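Local coordinates for putative uncharacterized protein (Archaeoglobus fulgidus, PDB 3VU0) that is of unknown function but forms the C-terminal globular domain of an AglB-family protein, with helices packed on a mixed beta-sheet, at residues W43-Y46 against A51-C54; M5-A10 against Y87-E92. All blocks are in the same frame, centred on the assembly; numbering follows the deposited sequence.

How the contacts relate
From the N terminus, the chain enters helix 5-17, whose first turns carry one half of contact 2. It then runs through strand 33-35 into helix 41-46, where contact 1 begins. Contact 1 closes a short loop, four residues intervening between its segments 43-46 and 51-54. Contact 2 closes a much larger one, 76 residues long, when strand 85-91 returns to the helix, and the short loop lies wholly within the long one. The centres are 12 Å apart, yet the two contacts touch: Trp43 CZ3 is 3.6 Å from Trp7 CG, with the indole planes at about 60°. Helix 41-46 is thereby tied to the helix-sheet core.

Contact 1 of 2, residues W43-Y46 against A51-C54; sequences WILY and AVVC
Ile44 and Leu45 meet Val52 through aliphatic branches, and neither a ring nor any other flat side-chain group lies between them. The one indole in the two segments, that of Trp43, leads away from 51-54, rests against Leu11 of helix 5-17 and also meets the ring of Trp7. The two methyls of Val52 and aliphatic carbons of Ile44 and Leu45 make most of the contact, and its evidence is a small set of close atom pairs within 169 Å² of buried surface. Val52 points at the helix and splits its two methyls between neighbouring residues. Its CG1 presses on the beta branch of Ile44, 3.5 Å from Ile44 CG2, which is tighter than usual van der Waals contact, and 3.6 Å from Ile44 CB. Ile44 CG2 stands anti to its own backbone N (chi1, measured to CG1, is -63°), and this places the short branch against Val52 while Ile44 also touches Met14 and Ser36. Val52 CG1 also lies 4.1 Å from the backbone at Leu45 N. The other methyl, Val52 CG2, approaches Leu45 CG more loosely at 4.2 Å. Beside it Leu45 CD2 reaches the backbone, 4.3 Å from Ala51 CA. Backbone bonds hold both ends of the loop: Ile44 pairs with Lys50, whereas Ala51 and Val53 both pair with Val34 of strand 33-35. The arrangement is thus a helix end with the following chain turning back beside it, and the helix concerned starts at the glycine of the WWDYG sequence motif characteristic of the STT3/AglB family.

Contact 2 of 2, residues M5-A10 against Y87-E92; sequences MDWKEA and YVVTVE
Trp7 of helix 5-17 reaches across to Val89 and Val91 of strand 85-91, the helix-on-sheet packing of an alpha/beta fold. The backbones remain well apart, with Trp7 CA 9.2 Å from Val91 CA, so the indole spans the gap. All three touching residues are buried.

The apolar contacts come first. Val89 and Val91, two positions apart in the extended strand, both direct their side chains at the helix, while Thr90 between them points the other way. Val91 CG2 meets the six-membered ring at Trp7 CZ2, 3.3 Å away, a short separation for two carbons; the same methyl is 4.1 Å from Trp7 CH2. The second methyl, Val91 CG1, lies 4.1 Å from Trp7 NE1, so the two methyls cover the NE1-CE2-CZ2 side of the indole, and the valine side chain crosses that of Trp7 at about a right angle. Val89 CG1, anti to the backbone N (chi1 177°), lies 3.9 Å from Trp7 CH2. The contacting methyls, Val89 CG1 and Val91 CG2, both come at the ring obliquely.

Aromatic neighbours extend the cluster: Trp7 also meets the ring of Tyr40, with planes at about 35°, and Tyr40 in turn touches Val91. On the other face of the sheet, Val88 and Thr90 rest on helix 132-138.

Polar interactions lie around this core. Asp6 OD2 bonds to Thr155 OG1. Within the strand's surroundings, Val89 O accepts from Ser36 OG. In the first turn of the helix, Trp7 N bonds to Thr4 OG1; further along, Glu9 N donates to Met5 O at 3.1 Å and Ala10 N to Asp6 O at 2.8 Å.

Contact 1 of 2, residues W43-Y46 against A51-C54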
ATOM      1  N   TRP A  43      -5.275  -1.084 -12.607  1.00 18.09           N
ATOM      2  CA  TRP A  43      -6.674  -1.015 -12.205  1.00 18.32           C
ATOM      3  C   TRP A  43      -7.023   0.401 -11.767  1.00 18.23           C
ATOM      4  O   TRP A  43      -8.040   0.968 -12.176  1.00 17.18           O
ATOM      5  CB  TRP A  43      -6.958  -1.975 -11.046  1.00 17.81           C
ATOM      6  CG  TRP A  43      -7.167  -3.403 -11.448  1.00 19.27           C
ATOM      7  CD1 TRP A  43      -7.384  -3.883 -12.710  1.00 19.49           C
ATOM      8  CD2 TRP A  43      -7.257  -4.531 -10.569  1.00 20.88           C
ATOM      9  NE1 TRP A  43      -7.609  -5.238 -12.669  1.00 19.62           N
ATOM     10  CE2 TRP A  43      -7.538  -5.662 -11.366  1.00 21.05           C
ATOM     11  CE3 TRP A  43      -7.131  -4.695  -9.180  1.00 22.04           C
ATOM     12  CZ2 TRP A  43      -7.696  -6.941 -10.823  1.00 21.27           C
ATOM     13  CZ3 TRP A  43      -7.288  -5.966  -8.638  1.00 22.98           C
ATOM     14  CH2 TRP A  43      -7.569  -7.075  -9.462  1.00 23.56           C
ATOM     15  N   ILE A  44      -6.173   0.967 -10.922  1.00 16.96           N
ATOM     16  CA  ILE A  44      -6.396   2.306 -10.413  1.00 18.18           C
ATOM     17  C   ILE A  44      -6.312   3.337 -11.533  1.00 20.43           C
ATOM     18  O   ILE A  44      -7.149   4.240 -11.624  1.00 19.31           O
ATOM     19  CB  ILE A  44      -5.372   2.631  -9.315  1.00 17.45           C
ATOM     20  CG1 ILE A  44      -5.568   1.662  -8.144  1.00 16.70           C
ATOM     21  CG2 ILE A  44      -5.529   4.075  -8.850  1.00 18.13           C
ATOM     22  CD1 ILE A  44      -4.525   1.790  -7.051  1.00 19.04           C
ATOM     23  N   LEU A  45      -5.312   3.183 -12.394  1.00 20.87           N
ATOM     24  CA  LEU A  45      -5.108   4.106 -13.504  1.00 24.43           C
ATOM     25  C   LEU A  45      -6.194   4.019 -14.579  1.00 24.71           C
ATOM     26  O   LEU A  45      -6.727   5.041 -15.013  1.00 26.38           O
ATOM     27  CB  LEU A  45      -3.743   3.851 -14.156  1.00 25.15           C
ATOM     28  CG  LEU A  45      -2.851   5.039 -14.545  1.00 25.75           C
ATOM     29  CD1 LEU A  45      -2.017   4.634 -15.751  1.00 26.77           C
ATOM     30  CD2 LEU A  45      -3.678   6.270 -14.887  1.00 26.27           C
ATOM     31  N   TYR A  46      -6.531   2.805 -15.001  1.00 24.93           N
ATOM     32  CA  TYR A  46      -7.521   2.630 -16.063  1.00 25.92           C
ATOM     33  C   TYR A  46      -8.970   2.401 -15.656  1.00 24.97           C
ATOM     34  O   TYR A  46      -9.877   2.676 -16.438  1.00 25.44           O
ATOM     35  CB  TYR A  46      -7.058   1.511 -17.005  1.00 27.40           C
ATOM     36  CG  TYR A  46      -5.724   1.830 -17.644  1.00 30.80           C
ATOM     37  CD1 TYR A  46      -5.577   2.942 -18.472  1.00 31.47           C
ATOM     38  CD2 TYR A  46      -4.594   1.059 -17.373  1.00 32.49           C
ATOM     39  CE1 TYR A  46      -4.339   3.282 -19.010  1.00 33.26           C
ATOM     40  CE2 TYR A  46      -3.350   1.391 -17.906  1.00 33.46           C
ATOM     41  CZ  TYR A  46      -3.230   2.503 -18.722  1.00 34.04           C
ATOM     42  OH  TYR A  46      -2.003   2.845 -19.237  1.00 34.47           O
ATOM     43  N   ALA A  51      -4.124   8.837 -11.308  1.00 19.25           N
ATOM     44  CA  ALA A  51      -2.684   8.671 -11.465  1.00 19.29           C
ATOM     45  C   ALA A  51      -2.115   7.800 -10.343  1.00 19.75           C
ATOM     46  O   ALA A  51      -2.575   7.864  -9.202  1.00 16.25           O
ATOM     47  CB  ALA A  51      -2.000  10.037 -11.463  1.00 19.86           C
ATOM     48  N   VAL A  52      -1.105   7.000 -10.666  1.00 18.78           N
ATOM     49  CA  VAL A  52      -0.504   6.118  -9.671  1.00 20.55           C
ATOM     50  C   VAL A  52       1.001   6.292  -9.509  1.00 21.62           C
ATOM     51  O   VAL A  52       1.685   6.831 -10.384  1.00 21.58           O
ATOM     52  CB  VAL A  52      -0.773   4.627 -10.008  1.00 21.51           C
ATOM     53  CG1 VAL A  52      -2.269   4.346  -9.977  1.00 19.88           C
ATOM     54  CG2 VAL A  52      -0.201   4.287 -11.385  1.00 22.21           C
ATOM     55  N   VAL A  53       1.509   5.830  -8.372  1.00 21.07           N
ATOM     56  CA  VAL A  53       2.931   5.890  -8.096  1.00 22.90           C
ATOM     57  C   VAL A  53       3.616   4.817  -8.936  1.00 23.39           C
ATOM     58  O   VAL A  53       4.746   5.000  -9.379  1.00 24.86           O
ATOM     59  CB  VAL A  53       3.224   5.628  -6.603  1.00 23.28           C
ATOM     60  CG1 VAL A  53       4.724   5.455  -6.379  1.00 23.46           C
ATOM     61  CG2 VAL A  53       2.696   6.783  -5.774  1.00 21.72           C
ATOM     62  N   CYS A  54       2.920   3.704  -9.168  1.00 22.36           N
ATOM     63  CA  CYS A  54       3.485   2.617  -9.963  1.00 22.94           C
ATOM     64  C   CYS A  54       2.429   1.677 -10.538  1.00 23.70           C
ATOM     65  O   CYS A  54       1.394   1.434  -9.918  1.00 21.22           O
ATOM     66  CB  CYS A  54       4.477   1.814  -9.112  1.00 22.34           C
ATOM     67  SG  CYS A  54       3.774   1.102  -7.604  1.00 22.40           S
TER

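Contact 2 of 2, residues M5-A10 against Y87-E92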
HETATM    1  N   MSE A   5     -14.727  -8.715  -5.657  1.00 28.90           N
HETATM    2  CA  MSE A   5     -15.889  -7.885  -5.368  1.00 30.05           C
HETATM    3  C   MSE A   5     -15.448  -6.611  -4.649  1.00 25.37           C
HETATM    4  O   MSE A   5     -15.878  -5.506  -4.996  1.00 24.33           O
HETATM    5  CB  MSE A   5     -16.881  -8.654  -4.496  1.00 37.42           C
HETATM    6  CG  MSE A   5     -18.325  -8.300  -4.769  1.00 48.33           C
HETATM    7 SE   MSE A   5     -18.800  -8.751  -6.592  1.00 63.74          SE
HETATM    8  CE  MSE A   5     -19.323 -10.592  -6.299  1.00 59.31           C
ATOM      9  N   ASP A   6     -14.591  -6.772  -3.647  1.00 20.92           N
ATOM     10  CA  ASP A   6     -14.085  -5.634  -2.890  1.00 17.70           C
ATOM     11  C   ASP A   6     -13.373  -4.634  -3.803  1.00 16.88           C
ATOM     12  O   ASP A   6     -13.592  -3.426  -3.701  1.00 17.08           O
ATOM     13  CB  ASP A   6     -13.121  -6.102  -1.791  1.00 17.00           C
ATOM     14  CG  ASP A   6     -13.820  -6.877  -0.682  1.00 18.03           C
ATOM     15  OD1 ASP A   6     -15.055  -6.742  -0.541  1.00 16.78           O
ATOM     16  OD2 ASP A   6     -13.132  -7.609   0.062  1.00 15.62           O
ATOM     17  N   TRP A   7     -12.523  -5.132  -4.696  1.00 15.73           N
ATOM     18  CA  TRP A   7     -11.801  -4.253  -5.608  1.00 16.62           C
ATOM     19  C   TRP A   7     -12.747  -3.485  -6.523  1.00 16.76           C
ATOM     20  O   TRP A   7     -12.556  -2.294  -6.773  1.00 16.04           O
ATOM     21  CB  TRP A   7     -10.801  -5.053  -6.451  1.00 16.62           C
ATOM     22  CG  TRP A   7      -9.422  -5.031  -5.883  1.00 17.21           C
ATOM     23  CD1 TRP A   7      -8.744  -6.077  -5.314  1.00 16.25           C
ATOM     24  CD2 TRP A   7      -8.551  -3.899  -5.805  1.00 17.66           C
ATOM     25  NE1 TRP A   7      -7.508  -5.659  -4.885  1.00 17.24           N
ATOM     26  CE2 TRP A   7      -7.363  -4.327  -5.170  1.00 17.32           C
ATOM     27  CE3 TRP A   7      -8.662  -2.558  -6.201  1.00 18.40           C
ATOM     28  CZ2 TRP A   7      -6.289  -3.467  -4.935  1.00 18.02           C
ATOM     29  CZ3 TRP A   7      -7.593  -1.702  -5.965  1.00 19.31           C
ATOM     30  CH2 TRP A   7      -6.421  -2.162  -5.332  1.00 18.09           C
ATOM     31  N   LYS A   8     -13.764  -4.180  -7.022  1.00 17.66           N
ATOM     32  CA  LYS A   8     -14.749  -3.574  -7.909  1.00 19.07           C
ATOM     33  C   LYS A   8     -15.427  -2.398  -7.215  1.00 18.27           C
ATOM     34  O   LYS A   8     -15.588  -1.325  -7.799  1.00 19.90           O
ATOM     35  CB  LYS A   8     -15.790  -4.612  -8.316  1.00 19.96           C
ATOM     36  N   GLU A   9     -15.811  -2.607  -5.963  1.00 17.59           N
ATOM     37  CA  GLU A   9     -16.474  -1.566  -5.191  1.00 18.03           C
ATOM     38  C   GLU A   9     -15.508  -0.437  -4.854  1.00 15.62           C
ATOM     39  O   GLU A   9     -15.879   0.735  -4.862  1.00 15.32           O
ATOM     40  CB  GLU A   9     -17.044  -2.142  -3.895  1.00 20.74           C
ATOM     41  CG  GLU A   9     -18.059  -1.221  -3.246  1.00 27.27           C
ATOM     42  CD  GLU A   9     -18.324  -1.551  -1.792  1.00 29.61           C
ATOM     43  OE1 GLU A   9     -18.220  -2.735  -1.410  1.00 35.34           O
ATOM     44  OE2 GLU A   9     -18.654  -0.617  -1.030  1.00 31.05           O
ATOM     45  N   ALA A  10     -14.264  -0.795  -4.555  1.00 14.50           N
ATOM     46  CA  ALA A  10     -13.252   0.196  -4.210  1.00 13.84           C
ATOM     47  C   ALA A  10     -12.928   1.093  -5.395  1.00 13.32           C
ATOM     48  O   ALA A  10     -12.855   2.317  -5.261  1.00 12.20           O
ATOM     49  CB  ALA A  10     -11.986  -0.502  -3.717  1.00 12.82           C
ATOM     50  N   TYR A  87      -3.439   9.888  -1.634  1.00 14.70           N
ATOM     51  CA  TYR A  87      -4.170   8.733  -1.123  1.00 13.16           C
ATOM     52  C   TYR A  87      -3.318   7.477  -1.210  1.00 14.34           C
ATOM     53  O   TYR A  87      -2.472   7.352  -2.095  1.00 13.41           O
ATOM     54  CB  TYR A  87      -5.450   8.517  -1.934  1.00 13.23           C
ATOM     55  CG  TYR A  87      -6.361   9.720  -1.936  1.00 14.49           C
ATOM     56  CD1 TYR A  87      -7.081  10.073  -0.794  1.00 16.05           C
ATOM     57  CD2 TYR A  87      -6.480  10.523  -3.069  1.00 16.02           C
ATOM     58  CE1 TYR A  87      -7.900  11.202  -0.781  1.00 15.77           C
ATOM     59  CE2 TYR A  87      -7.294  11.657  -3.066  1.00 15.25           C
ATOM     60  CZ  TYR A  87      -8.001  11.987  -1.919  1.00 16.62           C
ATOM     61  OH  TYR A  87      -8.811  13.094  -1.908  1.00 16.93           O
ATOM     62  N   VAL A  88      -3.556   6.547  -0.288  1.00 12.42           N
ATOM     63  CA  VAL A  88      -2.827   5.284  -0.258  1.00 12.12           C
ATOM     64  C   VAL A  88      -3.841   4.147  -0.231  1.00 11.69           C
ATOM     65  O   VAL A  88      -4.843   4.227   0.469  1.00 11.98           O
ATOM     66  CB  VAL A  88      -1.935   5.176   0.997  1.00 13.79           C
ATOM     67  CG1 VAL A  88      -1.242   3.816   1.028  1.00 12.68           C
ATOM     68  CG2 VAL A  88      -0.905   6.300   1.006  1.00 13.84           C
ATOM     69  N   VAL A  89      -3.592   3.103  -1.015  1.00 12.52           N
ATOM     70  CA  VAL A  89      -4.482   1.951  -1.045  1.00 11.18           C
ATOM     71  C   VAL A  89      -3.732   0.706  -0.586  1.00 11.57           C
ATOM     72  O   VAL A  89      -2.691   0.355  -1.145  1.00 11.16           O
ATOM     73  CB  VAL A  89      -5.048   1.702  -2.468  1.00 12.38           C
ATOM     74  CG1 VAL A  89      -5.920   0.446  -2.477  1.00 11.06           C
ATOM     75  CG2 VAL A  89      -5.862   2.900  -2.913  1.00 14.56           C
ATOM     76  N   THR A  90      -4.248   0.058   0.452  1.00 12.72           N
ATOM     77  CA  THR A  90      -3.630  -1.160   0.966  1.00 12.29           C
ATOM     78  C   THR A  90      -4.569  -2.326   0.700  1.00 12.22           C
ATOM     79  O   THR A  90      -5.772  -2.140   0.527  1.00 10.77           O
ATOM     80  CB  THR A  90      -3.348  -1.075   2.491  1.00 11.44           C
ATOM     81  OG1 THR A  90      -4.582  -0.892   3.198  1.00 13.93           O
ATOM     82  CG2 THR A  90      -2.414   0.088   2.796  1.00 13.48           C
ATOM     83  N   VAL A  91      -4.017  -3.534   0.673  1.00 13.39           N
ATOM     84  CA  VAL A  91      -4.818  -4.724   0.404  1.00 13.72           C
ATOM     85  C   VAL A  91      -4.390  -5.827   1.362  1.00 13.11           C
ATOM     86  O   VAL A  91      -3.203  -5.973   1.650  1.00 11.11           O
ATOM     87  CB  VAL A  91      -4.614  -5.191  -1.054  1.00 14.44           C
ATOM     88  CG1 VAL A  91      -5.576  -6.320  -1.387  1.00 16.00           C
ATOM     89  CG2 VAL A  91      -4.812  -4.019  -1.998  1.00 13.71           C
ATOM     90  N   GLU A  92      -5.349  -6.607   1.852  1.00 14.55           N
ATOM     91  CA  GLU A  92      -5.037  -7.665   2.806  1.00 14.97           C
ATOM     92  C   GLU A  92      -3.959  -8.655   2.356  1.00 13.99           C
ATOM     93  O   GLU A  92      -3.137  -9.070   3.171  1.00 12.40           O
ATOM     94  CB  GLU A  92      -6.304  -8.439   3.204  1.00 19.24           C
ATOM     95  CG  GLU A  92      -6.075  -9.385   4.389  1.00 25.55           C
ATOM     96  CD  GLU A  92      -7.320 -10.159   4.797  1.00 32.12           C
ATOM     97  OE1 GLU A  92      -7.240 -10.959   5.758  1.00 35.08           O
ATOM     98  OE2 GLU A  92      -8.378  -9.970   4.162  1.00 35.52           O
TER